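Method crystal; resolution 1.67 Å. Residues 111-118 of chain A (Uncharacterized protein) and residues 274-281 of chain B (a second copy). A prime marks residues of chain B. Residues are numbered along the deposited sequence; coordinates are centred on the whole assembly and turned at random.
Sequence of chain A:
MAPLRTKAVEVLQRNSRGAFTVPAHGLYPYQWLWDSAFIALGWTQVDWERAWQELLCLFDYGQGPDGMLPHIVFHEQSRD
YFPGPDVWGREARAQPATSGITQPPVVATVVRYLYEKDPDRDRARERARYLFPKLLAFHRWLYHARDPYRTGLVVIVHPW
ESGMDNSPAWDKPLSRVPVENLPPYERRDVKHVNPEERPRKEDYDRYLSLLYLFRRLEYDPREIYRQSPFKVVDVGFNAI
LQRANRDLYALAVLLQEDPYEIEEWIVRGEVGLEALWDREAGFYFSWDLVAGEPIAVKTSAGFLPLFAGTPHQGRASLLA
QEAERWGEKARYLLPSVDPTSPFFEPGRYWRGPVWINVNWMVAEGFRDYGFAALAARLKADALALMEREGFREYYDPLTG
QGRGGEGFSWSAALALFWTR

Chain A 111-118: VRYLYEKD
Chain B (274-281) EALWDREA

Residues 111-117 of chain A are the last turns of a helix, and Asp118 leaves helical phi/psi (-58/127). Chain B has helical residues at its start, then runs as strand at 277-278, and takes helical phi/psi again over 279-281 without the regular bonds. The backbones stay apart: CA to CA, Tyr113 and Glu280′ are 10.0 Å apart, and Glu116 and Asp278′ 10.1 Å. Long side chains and water span the gap.

Glu280′ covers the most surface. Its CA-to-CB bond points toward chain A, with chi1 t and chi2 t. Its OE2 accepts a hydrogen bond from Lys117 NZ at 2.8 Å, part of a salt bridge. Lys117 is m, m, t, t. Glu280′ OE1 lies 3.4 Å from Tyr113 OH, at the ring edge; Tyr113 is t.

Arg112 is fully extended, with chi1 to chi3 all t. Its NH2 donates to Ala275′ O at 3.2 Å, near the guanidinium plane. Within the helix, Arg112 NE donates to Glu116 OE2 at 2.8 Å and 170°, a salt bridge between residues one helical turn apart.

Glu116 OE1 and Asp278′ OD2 are like charges 3.9 Å apart. Waters 1 and 4 each donate to Glu116 OE1, at 3.0 Å from both, and to Asp278′ OD2, at 2.7 and 2.8 Å. Asp278′ OD1 accepts from Ala281′ N at 2.8 Å.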

# COMPACT_ATOMS: atom_id res chain seq x y z
N VAL A 111 -15.23 -10.78 15.71
CA VAL A 111 -14.53 -11.71 16.60
C VAL A 111 -13.23 -11.08 17.15
O VAL A 111 -12.91 -11.23 18.34
CB VAL A 111 -14.30 -13.08 15.95
CG1 VAL A 111 -13.38 -13.92 16.80
CG2 VAL A 111 -15.63 -13.81 15.73
N ARG A 112 -12.48 -10.38 16.30
CA ARG A 112 -11.25 -9.73 16.77
C ARG A 112 -11.58 -8.72 17.88
O ARG A 112 -10.90 -8.64 18.90
CB ARG A 112 -10.51 -9.03 15.63
CG ARG A 112 -9.27 -8.30 16.13
CD ARG A 112 -8.54 -7.55 15.03
NE ARG A 112 -7.37 -6.86 15.57
CZ ARG A 112 -6.53 -6.12 14.85
NH1 ARG A 112 -6.71 -5.95 13.56
NH2 ARG A 112 -5.50 -5.52 15.45
N TYR A 113 -12.62 -7.94 17.67
CA TYR A 113 -13.04 -6.97 18.67
C TYR A 113 -13.45 -7.64 19.98
O TYR A 113 -12.99 -7.24 21.07
CB TYR A 113 -14.20 -6.10 18.18
CG TYR A 113 -14.55 -5.06 19.19
CD1 TYR A 113 -13.83 -3.88 19.26
CD2 TYR A 113 -15.55 -5.29 20.13
CE1 TYR A 113 -14.12 -2.94 20.21
CE2 TYR A 113 -15.83 -4.36 21.10
CZ TYR A 113 -15.11 -3.19 21.12
OH TYR A 113 -15.40 -2.25 22.09
N LEU A 114 -14.30 -8.66 19.90
CA LEU A 114 -14.67 -9.41 21.12
C LEU A 114 -13.44 -9.98 21.81
O LEU A 114 -13.32 -9.91 23.05
CB LEU A 114 -15.66 -10.52 20.82
CG LEU A 114 -16.99 -10.10 20.20
CD1 LEU A 114 -17.85 -11.33 19.98
CD2 LEU A 114 -17.73 -9.04 21.02
N TYR A 115 -12.52 -10.52 21.02
CA TYR A 115 -11.32 -11.13 21.58
C TYR A 115 -10.45 -10.11 22.32
O TYR A 115 -9.99 -10.37 23.44
CB TYR A 115 -10.49 -11.86 20.51
CG TYR A 115 -9.20 -12.38 21.08
CD1 TYR A 115 -9.21 -13.37 22.06
CD2 TYR A 115 -7.97 -11.83 20.72
CE1 TYR A 115 -8.04 -13.85 22.60
CE2 TYR A 115 -6.79 -12.29 21.28
CZ TYR A 115 -6.83 -13.31 22.23
OH TYR A 115 -5.68 -13.80 22.81
N GLU A 116 -10.24 -8.95 21.71
CA GLU A 116 -9.31 -7.97 22.28
C GLU A 116 -9.91 -7.22 23.47
O GLU A 116 -9.17 -6.79 24.36
CB GLU A 116 -8.87 -6.96 21.21
CG GLU A 116 -7.96 -7.58 20.14
CD GLU A 116 -7.48 -6.57 19.12
OE1 GLU A 116 -7.97 -5.43 19.15
OE2 GLU A 116 -6.65 -6.92 18.27
N LYS A 117 -11.23 -7.07 23.48
CA LYS A 117 -11.88 -6.19 24.47
C LYS A 117 -12.66 -6.88 25.59
O LYS A 117 -13.10 -6.20 26.55
CB LYS A 117 -12.82 -5.19 23.79
CG LYS A 117 -12.14 -4.25 22.82
CD LYS A 117 -11.07 -3.42 23.47
CE LYS A 117 -10.44 -2.46 22.47
NZ LYS A 117 -9.68 -1.43 23.22
N ASP A 118 -12.89 -8.18 25.49
CA ASP A 118 -13.59 -8.89 26.55
C ASP A 118 -12.80 -8.71 27.85
O ASP A 118 -11.61 -8.95 27.87
CB ASP A 118 -13.69 -10.37 26.19
CG ASP A 118 -14.56 -11.17 27.15
OD1 ASP A 118 -14.81 -10.73 28.31
OD2 ASP A 118 -14.98 -12.27 26.71
N GLU B 274 1.12 -3.06 9.87
CA GLU B 274 -0.16 -2.38 9.90
C GLU B 274 -1.21 -3.03 10.79
O GLU B 274 -2.10 -2.35 11.30
CB GLU B 274 -0.68 -2.12 8.48
CG GLU B 274 0.13 -1.06 7.77
CD GLU B 274 0.04 0.29 8.48
OE1 GLU B 274 -1.05 0.90 8.49
OE2 GLU B 274 1.05 0.71 9.02
N ALA B 275 -1.06 -4.33 11.06
CA ALA B 275 -1.94 -5.03 11.99
C ALA B 275 -1.82 -4.49 13.41
O ALA B 275 -2.75 -4.60 14.19
CB ALA B 275 -1.65 -6.52 11.98
N LEU B 276 -0.67 -3.92 13.77
CA LEU B 276 -0.45 -3.43 15.13
C LEU B 276 -1.23 -2.17 15.44
O LEU B 276 -1.31 -1.75 16.60
CB LEU B 276 1.04 -3.18 15.37
CG LEU B 276 1.98 -4.38 15.14
CD1 LEU B 276 3.41 -3.98 15.44
CD2 LEU B 276 1.56 -5.56 16.00
N TRP B 277 -1.79 -1.54 14.42
CA TRP B 277 -2.61 -0.36 14.64
C TRP B 277 -3.89 -0.70 15.39
O TRP B 277 -4.62 -1.60 14.96
CB TRP B 277 -3.01 0.27 13.31
CG TRP B 277 -3.87 1.50 13.45
CD1 TRP B 277 -5.22 1.60 13.23
CD2 TRP B 277 -3.43 2.80 13.81
NE1 TRP B 277 -5.64 2.88 13.44
CE2 TRP B 277 -4.56 3.64 13.80
CE3 TRP B 277 -2.19 3.35 14.13
CZ2 TRP B 277 -4.48 5.00 14.12
CZ3 TRP B 277 -2.10 4.69 14.44
CH2 TRP B 277 -3.24 5.51 14.42
N ASP B 278 -4.16 0.03 16.47
CA ASP B 278 -5.40 -0.09 17.22
C ASP B 278 -6.29 1.10 16.90
O ASP B 278 -5.97 2.24 17.25
CB ASP B 278 -5.13 -0.17 18.73
CG ASP B 278 -6.38 -0.50 19.50
OD1 ASP B 278 -7.05 0.41 19.97
OD2 ASP B 278 -6.76 -1.69 19.50
N ARG B 279 -7.39 0.84 16.21
CA ARG B 279 -8.30 1.91 15.83
C ARG B 279 -8.97 2.62 17.00
O ARG B 279 -9.16 3.82 16.94
CB ARG B 279 -9.37 1.40 14.86
CG ARG B 279 -8.83 1.07 13.49
CD ARG B 279 -9.88 0.30 12.72
NE ARG B 279 -9.62 0.15 11.29
CZ ARG B 279 -8.93 -0.84 10.73
NH1 ARG B 279 -8.34 -1.77 11.48
NH2 ARG B 279 -8.82 -0.90 9.40
N GLU B 280 -9.32 1.89 18.06
CA GLU B 280 -9.99 2.53 19.19
C GLU B 280 -9.06 3.52 19.90
O GLU B 280 -9.47 4.63 20.25
CB GLU B 280 -10.51 1.46 20.16
CG GLU B 280 -11.67 1.92 21.00
CD GLU B 280 -12.34 0.77 21.72
OE1 GLU B 280 -13.38 0.29 21.24
OE2 GLU B 280 -11.81 0.32 22.74
N ALA B 281 -7.79 3.15 20.04
CA ALA B 281 -6.78 4.00 20.68
C ALA B 281 -6.18 5.03 19.73
O ALA B 281 -5.65 6.06 20.17
CB ALA B 281 -5.67 3.13 21.29
O HOH W 1 -5.68 -3.77 18.26
O HOH W 2 -5.20 -3.32 12.96
O HOH W 3 -14.81 -0.25 23.41
O HOH W 4 -7.51 -3.53 21.42
O HOH W 5 -7.99 0.19 22.52